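HTPA Reductase (Selaginella moellendorffii, PDB 5U5N) probably catalyses the NAD(P)H-dependent reduction of (2S,4S)-4-hydroxy-2,3,4,5-tetrahydrodipicolinate to (S)-2,3,4,5-tetrahydrodipicolinate, a step of lysine biosynthesis. Local coordinates at residues Q128-V133 and I242-T247. Coordinates in Å, arbitrary orientation, origin at the centre of the assembly. Residue numbers count along the deposited sequence, not the author numbering.
Sequences QMGKQV and IYAQGT. With NAD (nicotinamide-adenine-dinucleotide), chain C.
An extended Gln128 leads into an inverse gamma turn centred on Gly130, N-cap of helix 131-146; loop 128-130 and this helix's first turn pack against helix 241-259. Gln128 OE1 accepts a hydrogen bond from Gly130 N (2.9 Å) and lies 3.4 Å from Tyr243 CE1, at the ring edge. Met129 N donates to NAD O7N (3.1 Å), while NAD C4N lies over one Tyr243 ring face, part of the nicotinamide pocket near the junction of this DapB-family enzyme's Rossmann-type and C-terminal domains. The mmm Met129 side chain carries CE to 3.6 Å from Thr247 OG1; Met129 O accepts a CA-H...O contact from Gly246 CA (3.4 Å), leaving no room for a CB on Gly246. The backbones come closest at Gly130, CA 4.7 Å from Tyr243 CA; lacking a side chain, it admits the Tyr243 ring edge (chi1 m), CD1 3.6 Å from Gly130 N. A water donates to Gln132 OE1 (2.7 Å) and Ile242 O (3.2 Å); Gln132 NE2 is hydrogen-bonded to Ala150 O of the second subunit. Val133 CG2 meets Ile242 CD1 (4.1 Å).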
ATOM      1  N   GLN A 128     -18.829  -0.457  -4.001  1.00 57.54           N
ATOM      2  CA  GLN A 128     -17.611  -0.949  -4.701  1.00 59.14           C
ATOM      3  C   GLN A 128     -17.279  -2.354  -4.164  1.00 56.93           C
ATOM      4  O   GLN A 128     -16.895  -2.498  -3.018  1.00 56.13           O
ATOM      5  CB  GLN A 128     -16.459   0.048  -4.510  1.00 62.61           C
ATOM      6  CG  GLN A 128     -15.045  -0.425  -4.819  1.00 64.63           C
ATOM      7  CD  GLN A 128     -14.776  -0.706  -6.261  1.00 66.23           C
ATOM      8  OE1 GLN A 128     -14.970  -1.816  -6.744  1.00 64.50           O
ATOM      9  NE2 GLN A 128     -14.267   0.289  -6.951  1.00 70.13           N
ATOM     10  N   MET A 129     -17.448  -3.364  -5.008  1.00 44.13           N
ATOM     11  CA  MET A 129     -17.289  -4.775  -4.646  1.00 41.99           C
ATOM     12  C   MET A 129     -16.001  -5.369  -5.184  1.00 38.21           C
ATOM     13  O   MET A 129     -15.716  -6.547  -4.913  1.00 36.12           O
ATOM     14  CB  MET A 129     -18.488  -5.610  -5.146  1.00 44.82           C
ATOM     15  CG  MET A 129     -19.789  -5.172  -4.516  1.00 50.18           C
ATOM     16  SD  MET A 129     -19.997  -5.804  -2.843  1.00 51.88           S
ATOM     17  CE  MET A 129     -20.573  -7.444  -3.240  1.00 51.59           C
ATOM     18  N   GLY A 130     -15.238  -4.593  -5.954  1.00 37.79           N
ATOM     19  CA  GLY A 130     -13.897  -5.015  -6.328  1.00 35.28           C
ATOM     20  C   GLY A 130     -13.003  -4.962  -5.108  1.00 33.15           C
ATOM     21  O   GLY A 130     -12.299  -3.935  -4.907  1.00 32.99           O
ATOM     22  N   LYS A 131     -13.015  -6.060  -4.334  1.00 31.92           N
ATOM     23  CA  LYS A 131     -12.436  -6.039  -2.989  1.00 31.81           C
ATOM     24  C   LYS A 131     -10.946  -5.723  -2.949  1.00 30.30           C
ATOM     25  O   LYS A 131     -10.493  -5.140  -1.982  1.00 30.82           O
ATOM     26  CB  LYS A 131     -12.720  -7.314  -2.179  1.00 32.28           C
ATOM     27  CG  LYS A 131     -11.789  -8.474  -2.425  1.00 31.53           C
ATOM     28  CD  LYS A 131     -12.088  -9.610  -1.473  1.00 32.98           C
ATOM     29  CE  LYS A 131     -10.935 -10.610  -1.535  1.00 33.04           C
ATOM     30  NZ  LYS A 131     -11.173 -11.763  -0.649  1.00 35.31           N
ATOM     31  N   GLN A 132     -10.201  -6.098  -3.982  1.00 29.60           N
ATOM     32  CA  GLN A 132      -8.747  -5.823  -3.984  1.00 29.43           C
ATOM     33  C   GLN A 132      -8.496  -4.334  -4.144  1.00 30.03           C
ATOM     34  O   GLN A 132      -7.521  -3.790  -3.572  1.00 30.20           O
ATOM     35  CB  GLN A 132      -8.027  -6.622  -5.075  1.00 29.76           C
ATOM     36  CG  GLN A 132      -7.948  -8.121  -4.783  1.00 29.76           C
ATOM     37  CD  GLN A 132      -9.277  -8.865  -4.999  1.00 29.46           C
ATOM     38  OE1 GLN A 132     -10.215  -8.315  -5.602  1.00 29.06           O
ATOM     39  NE2 GLN A 132      -9.347 -10.119  -4.517  1.00 29.76           N
ATOM     40  N   VAL A 133      -9.336  -3.683  -4.941  1.00 31.33           N
ATOM     41  CA  VAL A 133      -9.287  -2.227  -5.068  1.00 32.96           C
ATOM     42  C   VAL A 133      -9.686  -1.572  -3.731  1.00 33.14           C
ATOM     43  O   VAL A 133      -9.007  -0.612  -3.284  1.00 34.33           O
ATOM     44  CB  VAL A 133     -10.107  -1.704  -6.271  1.00 35.29           C
ATOM     45  CG1 VAL A 133     -10.145  -0.184  -6.271  1.00 37.57           C
ATOM     46  CG2 VAL A 133      -9.489  -2.172  -7.587  1.00 36.19           C
ATOM     47  N   ILE A 242     -13.699  -8.770 -11.402  1.00 33.82           N
ATOM     48  CA  ILE A 242     -13.326  -8.415 -10.020  1.00 32.70           C
ATOM     49  C   ILE A 242     -14.567  -8.170  -9.152  1.00 32.32           C
ATOM     50  O   ILE A 242     -14.552  -8.480  -7.959  1.00 31.36           O
ATOM     51  CB  ILE A 242     -12.371  -7.195  -9.938  1.00 32.75           C
ATOM     52  CG1 ILE A 242     -11.716  -7.111  -8.552  1.00 31.93           C
ATOM     53  CG2 ILE A 242     -13.052  -5.887 -10.292  1.00 33.22           C
ATOM     54  CD1 ILE A 242     -10.798  -5.940  -8.361  1.00 31.83           C
ATOM     55  N   TYR A 243     -15.631  -7.629  -9.750  1.00 32.98           N
ATOM     56  CA  TYR A 243     -16.891  -7.377  -9.024  1.00 32.90           C
ATOM     57  C   TYR A 243     -17.580  -8.720  -8.749  1.00 32.47           C
ATOM     58  O   TYR A 243     -18.032  -8.955  -7.630  1.00 32.01           O
ATOM     59  CB  TYR A 243     -17.810  -6.361  -9.764  1.00 34.52           C
ATOM     60  CG  TYR A 243     -17.021  -5.153 -10.272  1.00 35.38           C
ATOM     61  CD1 TYR A 243     -16.436  -4.266  -9.386  1.00 35.16           C
ATOM     62  CD2 TYR A 243     -16.817  -4.932 -11.638  1.00 37.15           C
ATOM     63  CE1 TYR A 243     -15.684  -3.176  -9.831  1.00 35.86           C
ATOM     64  CE2 TYR A 243     -16.056  -3.865 -12.093  1.00 37.86           C
ATOM     65  CZ  TYR A 243     -15.489  -2.992 -11.188  1.00 37.23           C
ATOM     66  OH  TYR A 243     -14.682  -1.952 -11.620  1.00 38.48           O
ATOM     67  N   ALA A 244     -17.628  -9.595  -9.756  1.00 32.71           N
ATOM     68  CA  ALA A 244     -18.120 -10.965  -9.608  1.00 32.59           C
ATOM     69  C   ALA A 244     -17.394 -11.759  -8.512  1.00 31.47           C
ATOM     70  O   ALA A 244     -18.009 -12.378  -7.632  1.00 30.74           O
ATOM     71  CB  ALA A 244     -18.018 -11.706 -10.929  1.00 33.92           C
ATOM     72  N   GLN A 245     -16.073 -11.746  -8.565  1.00 31.38           N
ATOM     73  CA  GLN A 245     -15.279 -12.484  -7.560  1.00 30.87           C
ATOM     74  C   GLN A 245     -15.435 -11.880  -6.151  1.00 29.93           C
ATOM     75  O   GLN A 245     -15.521 -12.615  -5.190  1.00 30.52           O
ATOM     76  CB  GLN A 245     -13.788 -12.569  -7.967  1.00 31.10           C
ATOM     77  CG  GLN A 245     -13.538 -13.391  -9.222  1.00 32.29           C
ATOM     78  CD  GLN A 245     -14.085 -14.787  -9.108  1.00 33.15           C
ATOM     79  OE1 GLN A 245     -13.886 -15.428  -8.105  1.00 32.94           O
ATOM     80  NE2 GLN A 245     -14.816 -15.254 -10.131  1.00 34.28           N
ATOM     81  N   GLY A 246     -15.529 -10.565  -6.025  1.00 28.91           N
ATOM     82  CA  GLY A 246     -15.774  -9.962  -4.723  1.00 28.11           C
ATOM     83  C   GLY A 246     -17.156 -10.263  -4.176  1.00 27.72           C
ATOM     84  O   GLY A 246     -17.314 -10.498  -2.983  1.00 27.28           O
ATOM     85  N   THR A 247     -18.164 -10.275  -5.036  1.00 28.02           N
ATOM     86  CA  THR A 247     -19.510 -10.699  -4.627  1.00 28.02           C
ATOM     87  C   THR A 247     -19.532 -12.148  -4.047  1.00 28.05           C
ATOM     88  O   THR A 247     -20.162 -12.407  -3.018  1.00 27.82           O
ATOM     89  CB  THR A 247     -20.547 -10.555  -5.772  1.00 28.68           C
ATOM     90  OG1 THR A 247     -20.441  -9.266  -6.388  1.00 28.81           O
ATOM     91  CG2 THR A 247     -21.911 -10.718  -5.195  1.00 28.85           C
TER
HETATM   92  PA  NAD C 301     -27.969  -4.015 -16.534  1.00 44.60           P
HETATM   93  O1A NAD C 301     -28.765  -2.849 -17.093  1.00 44.77           O
HETATM   94  O2A NAD C 301     -27.114  -4.890 -17.428  1.00 40.86           O
HETATM   95  O5B NAD C 301     -28.930  -5.001 -15.734  1.00 41.02           O
HETATM   96  C5B NAD C 301     -29.717  -4.586 -14.634  1.00 41.15           C
HETATM   97  C4B NAD C 301     -30.929  -5.507 -14.620  1.00 41.15           C
HETATM   98  O4B NAD C 301     -31.761  -5.262 -13.487  1.00 42.11           O
HETATM   99  C3B NAD C 301     -31.807  -5.363 -15.864  1.00 40.79           C
HETATM  100  O3B NAD C 301     -31.660  -6.535 -16.685  1.00 40.57           O
HETATM  101  C2B NAD C 301     -33.225  -5.123 -15.322  1.00 42.59           C
HETATM  102  O2B NAD C 301     -34.237  -5.791 -16.109  1.00 41.54           O
HETATM  103  C1B NAD C 301     -33.106  -5.583 -13.855  1.00 41.91           C
HETATM  104  N9A NAD C 301     -34.050  -5.014 -12.855  1.00 41.78           N
HETATM  105  C8A NAD C 301     -34.521  -3.751 -12.796  1.00 40.14           C
HETATM  106  N7A NAD C 301     -35.354  -3.601 -11.741  1.00 40.53           N
HETATM  107  C5A NAD C 301     -35.420  -4.778 -11.094  1.00 40.96           C
HETATM  108  C6A NAD C 301     -36.131  -5.309  -9.910  1.00 42.27           C
HETATM  109  N6A NAD C 301     -36.947  -4.520  -9.180  1.00 44.12           N
HETATM  110  N1A NAD C 301     -35.936  -6.601  -9.563  1.00 42.63           N
HETATM  111  C2A NAD C 301     -35.131  -7.416 -10.278  1.00 43.29           C
HETATM  112  N3A NAD C 301     -34.460  -6.997 -11.378  1.00 43.22           N
HETATM  113  C4A NAD C 301     -34.557  -5.711 -11.826  1.00 40.80           C
HETATM  114  O3  NAD C 301     -27.098  -3.419 -15.309  1.00 47.65           O
HETATM  115  PN  NAD C 301     -25.625  -3.960 -14.897  1.00 43.41           P
HETATM  116  O1N NAD C 301     -24.713  -3.561 -16.035  1.00 40.05           O
HETATM  117  O2N NAD C 301     -25.720  -5.415 -14.479  1.00 44.19           O
HETATM  118  O5D NAD C 301     -25.399  -3.091 -13.556  1.00 44.61           O
HETATM  119  C5D NAD C 301     -26.311  -3.236 -12.472  1.00 45.44           C
HETATM  120  C4D NAD C 301     -26.018  -2.287 -11.318  1.00 47.89           C
HETATM  121  O4D NAD C 301     -24.828  -2.718 -10.647  1.00 49.38           O
HETATM  122  C3D NAD C 301     -25.790  -0.829 -11.743  1.00 49.06           C
HETATM  123  O3D NAD C 301     -26.426   0.087 -10.834  1.00 47.66           O
HETATM  124  C2D NAD C 301     -24.283  -0.669 -11.689  1.00 49.16           C
HETATM  125  O2D NAD C 301     -23.859   0.655 -11.361  1.00 49.61           O
HETATM  126  C1D NAD C 301     -23.911  -1.618 -10.558  1.00 50.51           C
HETATM  127  N1N NAD C 301     -22.501  -2.060 -10.527  1.00 51.16           N
HETATM  128  C2N NAD C 301     -21.911  -2.066  -9.318  1.00 51.56           C
HETATM  129  C3N NAD C 301     -20.591  -2.472  -9.139  1.00 53.06           C
HETATM  130  C7N NAD C 301     -19.957  -2.449  -7.760  1.00 55.99           C
HETATM  131  O7N NAD C 301     -18.746  -2.325  -7.681  1.00 55.17           O
HETATM  132  N7N NAD C 301     -20.686  -2.547  -6.637  1.00 53.89           N
HETATM  133  C4N NAD C 301     -19.878  -2.877 -10.268  1.00 51.30           C
HETATM  134  C5N NAD C 301     -20.491  -2.868 -11.519  1.00 51.09           C
HETATM  135  C6N NAD C 301     -21.817  -2.452 -11.627  1.00 49.72           C
HETATM  136  O   HOH W   1     -12.215  -9.925  -6.410  1.00 27.54           O